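Local coordinates for protein separin (Saccharomyces cerevisiae, PDB 5U1T) that cleaves the MCD1/SCC1 subunit of cohesin at the onset of anaphase as a caspase-like cysteine protease, and is held inactive by securin for most of the cell cycle, at residues H173-I178 / L198-Q203; I917-C922 / P928-N933; N1061-L1066 / K1156-L1161. All coordinates share one frame; numbering follows the deposited sequence.

Contact 1. Residues H173-I178 / L198-Q203; sequences HALTKI and LQYIKQ
Tyr200 lies against Leu175 and Thr176 where two successive helices, 172-185 and 190-203, fold back on each other as a helical hairpin of the all-helical N-terminal part of the chain. The helices run in roughly opposite directions and come closest at Thr176 and Tyr200, whose CA atoms are 6.3 Å apart. Tyr200 contributes the largest share of the buried surface, ahead of Thr176 and Leu175. Near the root of its side chain, Thr176 CG2 touches Tyr200 CB at 3.5 Å and lies 3.8 Å from Tyr200 CD2, so the methyl sits in the corner between the methylene and the ring. The threonine torsion (chi1 77°) turns that methyl across the interface, while OG1 leans back along its own helix to a weak bond with His173 O. Farther out, Leu175 reaches the ring obliquely: its CG stands 3.9 Å from Tyr200 CE2. Phe157 of helix 146-158 touches both Leu175 and Tyr200, and Asp160 OD2 hydrogen-bonds the tyrosine hydroxyl, tying the outer end of the ring to the preceding part of the fold. Between residues 173-178 and 198-203 the contact is apolar, and the leucine's closest approach to the ring is Leu175 CD2 to Tyr200 CE2, at 3.7 Å.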
loop_
_atom_site.group_PDB
_atom_site.type_symbol
_atom_site.label_atom_id
_atom_site.label_comp_id
_atom_site.label_asym_id
_atom_site.label_seq_id
_atom_site.Cartn_x
_atom_site.Cartn_y
_atom_site.Cartn_z
ATOM N N HIS A 173 -63.226 -16.988 -30.848
ATOM C CA HIS A 173 -64.282 -16.675 -31.808
ATOM C C HIS A 173 -63.722 -16.113 -33.117
ATOM O O HIS A 173 -64.130 -16.525 -34.190
ATOM C CB HIS A 173 -65.289 -15.690 -31.206
ATOM C CG HIS A 173 -66.460 -15.435 -32.096
ATOM N ND1 HIS A 173 -67.374 -16.418 -32.420
ATOM C CD2 HIS A 173 -66.841 -14.327 -32.781
ATOM C CE1 HIS A 173 -68.277 -15.921 -33.250
ATOM N NE2 HIS A 173 -67.975 -14.658 -33.488
ATOM N N ALA A 174 -62.751 -15.209 -33.026
ATOM C CA ALA A 174 -62.120 -14.641 -34.219
ATOM C C ALA A 174 -61.422 -15.707 -35.059
ATOM O O ALA A 174 -61.780 -15.915 -36.226
ATOM C CB ALA A 174 -61.148 -13.566 -33.838
ATOM N N LEU A 175 -60.442 -16.384 -34.463
ATOM C CA LEU A 175 -59.674 -17.422 -35.155
ATOM C C LEU A 175 -60.557 -18.530 -35.761
ATOM O O LEU A 175 -60.338 -18.962 -36.896
ATOM C CB LEU A 175 -58.648 -18.049 -34.202
ATOM C CG LEU A 175 -57.852 -19.231 -34.762
ATOM C CD1 LEU A 175 -56.972 -18.798 -35.910
ATOM C CD2 LEU A 175 -57.025 -19.914 -33.696
ATOM N N THR A 176 -61.549 -18.989 -35.006
ATOM C CA THR A 176 -62.344 -20.121 -35.450
ATOM C C THR A 176 -63.327 -19.654 -36.517
ATOM O O THR A 176 -63.679 -20.404 -37.431
ATOM C CB THR A 176 -63.091 -20.789 -34.278
ATOM O OG1 THR A 176 -64.225 -19.994 -33.913
ATOM C CG2 THR A 176 -62.174 -20.947 -33.056
ATOM N N LYS A 177 -63.749 -18.397 -36.411
ATOM C CA LYS A 177 -64.571 -17.795 -37.452
ATOM C C LYS A 177 -63.758 -17.658 -38.735
ATOM O O LYS A 177 -64.271 -17.865 -39.836
ATOM C CB LYS A 177 -65.097 -16.433 -37.011
ATOM C CG LYS A 177 -66.138 -15.860 -37.913
ATOM C CD LYS A 177 -66.524 -14.462 -37.510
ATOM C CE LYS A 177 -67.653 -13.966 -38.403
ATOM N NZ LYS A 177 -67.886 -12.506 -38.266
ATOM N N ILE A 178 -62.483 -17.301 -38.584
ATOM C CA ILE A 178 -61.566 -17.183 -39.713
ATOM C C ILE A 178 -61.457 -18.525 -40.439
ATOM O O ILE A 178 -61.410 -18.568 -41.665
ATOM C CB ILE A 178 -60.173 -16.673 -39.244
ATOM C CG1 ILE A 178 -60.154 -15.145 -39.229
ATOM C CG2 ILE A 178 -59.070 -17.169 -40.139
ATOM C CD1 ILE A 178 -60.439 -14.517 -40.586
ATOM N N LEU A 198 -64.485 -27.779 -36.510
ATOM C CA LEU A 198 -65.217 -28.565 -35.517
ATOM C C LEU A 198 -64.353 -28.724 -34.273
ATOM O O LEU A 198 -64.819 -28.500 -33.151
ATOM C CB LEU A 198 -65.631 -29.938 -36.070
ATOM C CG LEU A 198 -66.627 -29.914 -37.233
ATOM C CD1 LEU A 198 -67.065 -31.321 -37.640
ATOM C CD2 LEU A 198 -67.830 -29.048 -36.893
ATOM N N GLN A 199 -63.093 -29.094 -34.484
ATOM C CA GLN A 199 -62.148 -29.255 -33.387
ATOM C C GLN A 199 -62.085 -27.998 -32.519
ATOM O O GLN A 199 -62.182 -28.088 -31.300
ATOM C CB GLN A 199 -60.763 -29.603 -33.927
ATOM C CG GLN A 199 -59.651 -29.571 -32.884
ATOM C CD GLN A 199 -58.281 -29.333 -33.502
ATOM O OE1 GLN A 199 -58.084 -29.529 -34.704
ATOM N NE2 GLN A 199 -57.334 -28.897 -32.688
ATOM N N TYR A 200 -61.961 -26.828 -33.142
ATOM C CA TYR A 200 -61.797 -25.584 -32.381
ATOM C C TYR A 200 -63.035 -25.282 -31.545
ATOM O O TYR A 200 -62.931 -24.958 -30.358
ATOM C CB TYR A 200 -61.483 -24.395 -33.305
ATOM C CG TYR A 200 -60.021 -24.266 -33.698
ATOM C CD1 TYR A 200 -59.070 -25.156 -33.218
ATOM C CD2 TYR A 200 -59.594 -23.248 -34.549
ATOM C CE1 TYR A 200 -57.737 -25.043 -33.580
ATOM C CE2 TYR A 200 -58.266 -23.126 -34.913
ATOM C CZ TYR A 200 -57.342 -24.027 -34.426
ATOM O OH TYR A 200 -56.018 -23.918 -34.780
ATOM N N ILE A 201 -64.197 -25.405 -32.168
ATOM C CA ILE A 201 -65.470 -25.138 -31.507
ATOM C C ILE A 201 -65.698 -26.036 -30.275
ATOM O O ILE A 201 -66.266 -25.593 -29.270
ATOM C CB ILE A 201 -66.634 -25.286 -32.511
ATOM C CG1 ILE A 201 -66.746 -24.004 -33.342
ATOM C CG2 ILE A 201 -67.932 -25.592 -31.804
ATOM C CD1 ILE A 201 -68.127 -23.706 -33.832
ATOM N N LYS A 202 -65.236 -27.282 -30.344
ATOM C CA LYS A 202 -65.217 -28.149 -29.166
ATOM C C LYS A 202 -64.155 -27.668 -28.190
ATOM O O LYS A 202 -64.408 -27.536 -26.992
ATOM C CB LYS A 202 -64.948 -29.607 -29.558
ATOM C CG LYS A 202 -65.019 -30.605 -28.399
ATOM C CD LYS A 202 -66.208 -31.549 -28.550
ATOM C CE LYS A 202 -66.305 -32.520 -27.380
ATOM N NZ LYS A 202 -67.570 -33.330 -27.407
ATOM N N GLN A 203 -62.969 -27.396 -28.722
ATOM C CA GLN A 203 -61.807 -27.052 -27.919
ATOM C C GLN A 203 -61.999 -25.792 -27.105
ATOM O O GLN A 203 -61.485 -25.663 -25.986
ATOM C CB GLN A 203 -60.598 -26.872 -28.825
ATOM C CG GLN A 203 -59.260 -26.940 -28.120
ATOM C CD GLN A 203 -58.170 -27.289 -29.101
ATOM O OE1 GLN A 203 -58.458 -27.853 -30.163
ATOM N NE2 GLN A 203 -56.922 -26.947 -28.775
#

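Contact 2. Residues I917-C922 / P928-N933; sequences IDDSIC and PKNVIN
Ile917, in an extended loop conformation just before the 3-10 turn 919-921, faces Asn930 in the first turns of helix 927-946, with 6.5 Å between their CA atoms. Asn930 takes part in every close approach. With CG anti to the backbone N (chi1 -163°), its side chain leaves the helix and sets its amide against the main chain of Ile917. Asn930 OD1 accepts from Ile917 N at 2.7 Å (157°). In return Asn930 ND2 donates to Ile917 O at 3.3 Å; the acceptor lies in the amide plane, but the nitrogen stands well above the plane of the Ile917 carbonyl. Cys922 SG packs beside the stem of the asparagine, 3.8 Å from Asn930 CB. Asp919 OD1 also approaches Asn930 ND2, at 2.9 Å, but the angle is poor for a hydrogen bond and the planes of the two groups are almost perpendicular; its stronger partner is Arg934, in a salt bridge. The loop is shaped by an Asx turn, Asp918 OD1 accepting from Ser920 N at 3.1 Å. Because one residue's N-H and C=O are both engaged, the pair of bonds settles which end of the amide is oxygen and limits its rotation, pinning the loop to the helix that follows it.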
loop_
_atom_site.group_PDB
_atom_site.type_symbol
_atom_site.label_atom_id
_atom_site.label_comp_id
_atom_site.label_asym_id
_atom_site.label_seq_id
_atom_site.Cartn_x
_atom_site.Cartn_y
_atom_site.Cartn_z
ATOM N N ILE A 917 -1.386 8.604 31.519
ATOM C CA ILE A 917 -2.768 8.313 31.802
ATOM C C ILE A 917 -2.834 7.246 32.860
ATOM O O ILE A 917 -1.809 6.707 33.299
ATOM C CB ILE A 917 -3.543 7.852 30.533
ATOM C CG1 ILE A 917 -3.025 6.502 30.011
ATOM C CG2 ILE A 917 -3.466 8.918 29.430
ATOM C CD1 ILE A 917 -3.322 6.262 28.513
ATOM N N ASP A 918 -4.060 6.962 33.269
ATOM C CA ASP A 918 -4.341 5.922 34.226
ATOM C C ASP A 918 -3.887 4.597 33.633
ATOM O O ASP A 918 -4.242 4.269 32.517
ATOM C CB ASP A 918 -5.830 5.932 34.534
ATOM C CG ASP A 918 -6.217 4.951 35.605
ATOM O OD1 ASP A 918 -5.408 4.071 35.976
ATOM O OD2 ASP A 918 -7.370 5.056 36.073
ATOM N N ASP A 919 -3.084 3.850 34.379
ATOM C CA ASP A 919 -2.519 2.589 33.896
ATOM C C ASP A 919 -3.603 1.594 33.501
ATOM O O ASP A 919 -3.460 0.854 32.518
ATOM C CB ASP A 919 -1.597 1.970 34.962
ATOM C CG ASP A 919 -0.278 2.728 35.113
ATOM O OD1 ASP A 919 0.016 3.605 34.265
ATOM O OD2 ASP A 919 0.481 2.427 36.070
ATOM N N SER A 920 -4.699 1.602 34.250
ATOM C CA SER A 920 -5.810 0.686 33.994
ATOM C C SER A 920 -6.519 0.930 32.653
ATOM O O SER A 920 -7.196 0.041 32.138
ATOM C CB SER A 920 -6.831 0.778 35.128
ATOM O OG SER A 920 -7.469 2.045 35.116
ATOM N N ILE A 921 -6.365 2.128 32.093
ATOM C CA ILE A 921 -7.043 2.474 30.849
ATOM C C ILE A 921 -6.060 2.666 29.693
ATOM O O ILE A 921 -6.441 3.111 28.601
ATOM C CB ILE A 921 -7.887 3.750 31.019
ATOM C CG1 ILE A 921 -6.997 4.974 31.249
ATOM C CG2 ILE A 921 -8.865 3.580 32.157
ATOM C CD1 ILE A 921 -7.760 6.289 31.276
ATOM N N CYS A 922 -4.796 2.325 29.937
ATOM C CA CYS A 922 -3.760 2.429 28.916
ATOM C C CYS A 922 -3.553 1.079 28.249
ATOM O O CYS A 922 -3.466 0.067 28.932
ATOM C CB CYS A 922 -2.439 2.920 29.533
ATOM S SG CYS A 922 -1.129 3.333 28.345
ATOM N N PRO A 928 4.797 1.775 27.729
ATOM C CA PRO A 928 6.096 2.442 27.900
ATOM C C PRO A 928 6.067 3.945 27.635
ATOM O O PRO A 928 6.826 4.662 28.276
ATOM C CB PRO A 928 6.993 1.738 26.872
ATOM C CG PRO A 928 6.377 0.394 26.681
ATOM C CD PRO A 928 4.889 0.631 26.796
ATOM N N LYS A 929 5.251 4.420 26.700
ATOM C CA LYS A 929 5.189 5.857 26.452
ATOM C C LYS A 929 4.574 6.463 27.692
ATOM O O LYS A 929 4.958 7.540 28.129
ATOM C CB LYS A 929 4.369 6.212 25.195
ATOM C CG LYS A 929 4.512 7.682 24.742
ATOM C CD LYS A 929 3.758 7.966 23.424
ATOM C CE LYS A 929 4.469 9.003 22.494
ATOM N NZ LYS A 929 5.482 8.428 21.499
ATOM N N ASN A 930 3.627 5.735 28.265
ATOM C CA ASN A 930 2.918 6.186 29.450
ATOM C C ASN A 930 3.878 6.482 30.615
ATOM O O ASN A 930 3.909 7.605 31.137
ATOM C CB ASN A 930 1.875 5.141 29.865
ATOM C CG ASN A 930 0.836 5.698 30.813
ATOM O OD1 ASN A 930 0.589 6.901 30.848
ATOM N ND2 ASN A 930 0.218 4.821 31.586
ATOM N N VAL A 931 4.662 5.477 31.003
ATOM C CA VAL A 931 5.597 5.609 32.122
ATOM C C VAL A 931 6.661 6.680 31.865
ATOM O O VAL A 931 6.958 7.483 32.740
ATOM C CB VAL A 931 6.289 4.272 32.434
ATOM C CG1 VAL A 931 7.365 4.463 33.498
ATOM C CG2 VAL A 931 5.264 3.250 32.886
ATOM N N ILE A 932 7.221 6.695 30.662
ATOM C CA ILE A 932 8.176 7.726 30.274
ATOM C C ILE A 932 7.589 9.110 30.479
ATOM O O ILE A 932 8.250 10.013 30.965
ATOM C CB ILE A 932 8.610 7.554 28.807
ATOM C CG1 ILE A 932 9.653 6.464 28.742
ATOM C CG2 ILE A 932 9.240 8.821 28.255
ATOM C CD1 ILE A 932 10.798 6.762 29.693
ATOM N N ASN A 933 6.332 9.272 30.105
ATOM C CA ASN A 933 5.673 10.535 30.321
ATOM C C ASN A 933 5.500 10.820 31.801
ATOM O O ASN A 933 5.630 11.958 32.234
ATOM C CB ASN A 933 4.326 10.544 29.619
ATOM C CG ASN A 933 4.450 10.862 28.156
ATOM O OD1 ASN A 933 5.558 10.939 27.620
ATOM N ND2 ASN A 933 3.315 11.055 27.494
#

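Contact 3. Residues N1061-L1066 / K1156-L1161; sequences NAESSL and KRRTHL
Glu1063 OE2 and Arg1158 NH2 form a salt bridge of 3.2 Å between the first turn of helix 1062-1072 and the start of strand 1157-1163. One oxygen meets one nitrogen, and the carboxylate oxygen arrives at the edge of the guanidinium group, in its plane. The two flat groups are turned 29° from each other, while the side chains as a whole cross at about a right angle. Glu1063 CG points away from its backbone N (chi1 -160°), and the chain then bends at chi2, bringing the acid to the strand; Arg1158 bends at chi3 to present NH2. One helical turn on, Leu1066 lies against the base of Arg1158, the two side chains running past each other in opposite directions, with Leu1066 CD2 3.6 Å from Arg1158 O and 4.2 Å from Arg1158 CB. The leucine also touches Pro963, and the arginine is flanked by Ile1067 and Phe1070 of the same helix and by Gln1122 and Met1126 of helix 1111-1127. Arg1157 and Thr1159 point away from helix 1062-1072 and meet Trp1288 of helix 1287-1294. A G1 beta bulge, with Lys1156 and Arg1157 both facing Glu1152, begins the strand, which then pairs antiparallel with 1146-1152 and 960-962. The arrangement is consistent with a helix on each face of a mixed beta sheet, as in layered alpha/beta folds.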
loop_
_atom_site.group_PDB
_atom_site.type_symbol
_atom_site.label_atom_id
_atom_site.label_comp_id
_atom_site.label_asym_id
_atom_site.label_seq_id
_atom_site.Cartn_x
_atom_site.Cartn_y
_atom_site.Cartn_z
ATOM N N ASN A 1061 22.890 1.831 49.922
ATOM C CA ASN A 1061 23.817 1.465 48.837
ATOM C C ASN A 1061 24.385 2.698 48.115
ATOM O O ASN A 1061 24.077 2.964 46.949
ATOM C CB ASN A 1061 23.138 0.530 47.823
ATOM C CG ASN A 1061 23.093 -0.925 48.288
ATOM O OD1 ASN A 1061 22.381 -1.744 47.695
ATOM N ND2 ASN A 1061 23.846 -1.251 49.346
ATOM N N ALA A 1062 25.224 3.435 48.828
ATOM C CA ALA A 1062 25.746 4.705 48.346
ATOM C C ALA A 1062 26.649 4.547 47.122
ATOM O O ALA A 1062 26.379 5.139 46.071
ATOM C CB ALA A 1062 26.498 5.415 49.479
ATOM N N GLU A 1063 27.713 3.751 47.253
ATOM C CA GLU A 1063 28.726 3.662 46.201
ATOM C C GLU A 1063 28.216 2.907 44.983
ATOM O O GLU A 1063 28.462 3.305 43.842
ATOM C CB GLU A 1063 30.004 2.991 46.706
ATOM C CG GLU A 1063 31.198 3.318 45.811
ATOM C CD GLU A 1063 32.242 2.209 45.743
ATOM O OE1 GLU A 1063 32.192 1.280 46.588
ATOM O OE2 GLU A 1063 33.118 2.268 44.837
ATOM N N SER A 1064 27.512 1.813 45.234
ATOM C CA SER A 1064 26.945 1.027 44.158
ATOM C C SER A 1064 26.030 1.875 43.252
ATOM O O SER A 1064 26.001 1.685 42.041
ATOM C CB SER A 1064 26.175 -0.159 44.732
ATOM O OG SER A 1064 24.956 0.281 45.296
ATOM N N SER A 1065 25.297 2.817 43.841
ATOM C CA SER A 1065 24.395 3.671 43.063
ATOM C C SER A 1065 25.186 4.612 42.172
ATOM O O SER A 1065 24.745 4.966 41.079
ATOM C CB SER A 1065 23.476 4.477 43.981
ATOM O OG SER A 1065 22.905 3.646 44.976
ATOM N N LEU A 1066 26.353 5.021 42.653
ATOM C CA LEU A 1066 27.224 5.878 41.871
ATOM C C LEU A 1066 27.836 5.072 40.717
ATOM O O LEU A 1066 27.990 5.574 39.597
ATOM C CB LEU A 1066 28.317 6.499 42.756
ATOM C CG LEU A 1066 29.052 7.655 42.073
ATOM C CD1 LEU A 1066 28.056 8.667 41.560
ATOM C CD2 LEU A 1066 30.048 8.324 42.997
ATOM N N LYS A 1156 41.233 4.183 43.202
ATOM C CA LYS A 1156 39.940 3.488 43.281
ATOM C C LYS A 1156 38.789 4.430 43.662
ATOM O O LYS A 1156 37.917 4.085 44.463
ATOM C CB LYS A 1156 40.014 2.329 44.273
ATOM C CG LYS A 1156 41.164 1.374 44.022
ATOM C CD LYS A 1156 41.055 0.639 42.683
ATOM C CE LYS A 1156 42.344 -0.144 42.416
ATOM N NZ LYS A 1156 42.402 -0.750 41.068
ATOM N N ARG A 1157 38.777 5.607 43.053
ATOM C CA ARG A 1157 37.892 6.674 43.476
ATOM C C ARG A 1157 37.030 7.164 42.316
ATOM O O ARG A 1157 37.490 7.265 41.175
ATOM C CB ARG A 1157 38.720 7.824 44.071
ATOM C CG ARG A 1157 37.903 8.849 44.806
ATOM C CD ARG A 1157 38.747 9.579 45.808
ATOM N NE ARG A 1157 39.780 10.340 45.128
ATOM C CZ ARG A 1157 40.755 11.003 45.737
ATOM N NH1 ARG A 1157 41.640 11.666 45.002
ATOM N NH2 ARG A 1157 40.842 11.019 47.064
ATOM N N ARG A 1158 35.775 7.448 42.623
ATOM C CA ARG A 1158 34.807 7.911 41.662
ATOM C C ARG A 1158 34.148 9.154 42.160
ATOM O O ARG A 1158 33.509 9.130 43.178
ATOM C CB ARG A 1158 33.713 6.883 41.557
ATOM C CG ARG A 1158 33.595 6.207 40.220
ATOM C CD ARG A 1158 32.715 4.988 40.356
ATOM N NE ARG A 1158 33.330 3.814 39.773
ATOM C CZ ARG A 1158 33.559 2.702 40.439
ATOM N NH1 ARG A 1158 34.116 1.679 39.840
ATOM N NH2 ARG A 1158 33.222 2.617 41.702
ATOM N N THR A 1159 34.259 10.238 41.426
ATOM C CA THR A 1159 33.627 11.478 41.859
ATOM C C THR A 1159 32.998 12.183 40.677
ATOM O O THR A 1159 33.370 11.954 39.536
ATOM C CB THR A 1159 34.629 12.421 42.564
ATOM O OG1 THR A 1159 35.632 12.842 41.639
ATOM C CG2 THR A 1159 35.309 11.700 43.703
ATOM N N HIS A 1160 32.047 13.054 40.951
ATOM C CA HIS A 1160 31.252 13.651 39.890
ATOM C C HIS A 1160 30.787 15.000 40.383
ATOM O O HIS A 1160 30.571 15.139 41.566
ATOM C CB HIS A 1160 30.076 12.731 39.550
ATOM C CG HIS A 1160 28.905 13.428 38.929
ATOM N ND1 HIS A 1160 28.881 13.819 37.608
ATOM C CD2 HIS A 1160 27.708 13.793 39.448
ATOM C CE1 HIS A 1160 27.724 14.399 37.343
ATOM N NE2 HIS A 1160 26.994 14.396 38.440
ATOM N N LEU A 1161 30.656 16.005 39.527
ATOM C CA LEU A 1161 30.051 17.236 40.021
ATOM C C LEU A 1161 29.242 18.017 38.994
ATOM O O LEU A 1161 29.524 17.960 37.810
ATOM C CB LEU A 1161 31.123 18.138 40.649
ATOM C CG LEU A 1161 32.477 18.420 40.023
ATOM C CD1 LEU A 1161 32.254 19.200 38.751
ATOM C CD2 LEU A 1161 33.343 19.201 40.991
#

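In the fold
The three contacts follow one another along the chain without overlapping and mark successive regions of an elongated molecule. Contact 1 is in the N-terminal helical part; its centre is about 95 Å from that of contact 2 and about 125 Å from that of contact 3, on the opposite side of the chain's centre from contact 3. Contacts 2 and 3 are closer, centres about 32 Å apart, yet share no helix or strand. Contact 2 joins a loop to helix 927-946, close before strand 960-962, which pairs with strand 1157-1163 of contact 3. That strand falls within the peptidase C50 range, which also holds the probable active-site Cys1497. A second protein chain, probably securin, touches residues 173-178, far from contact 3.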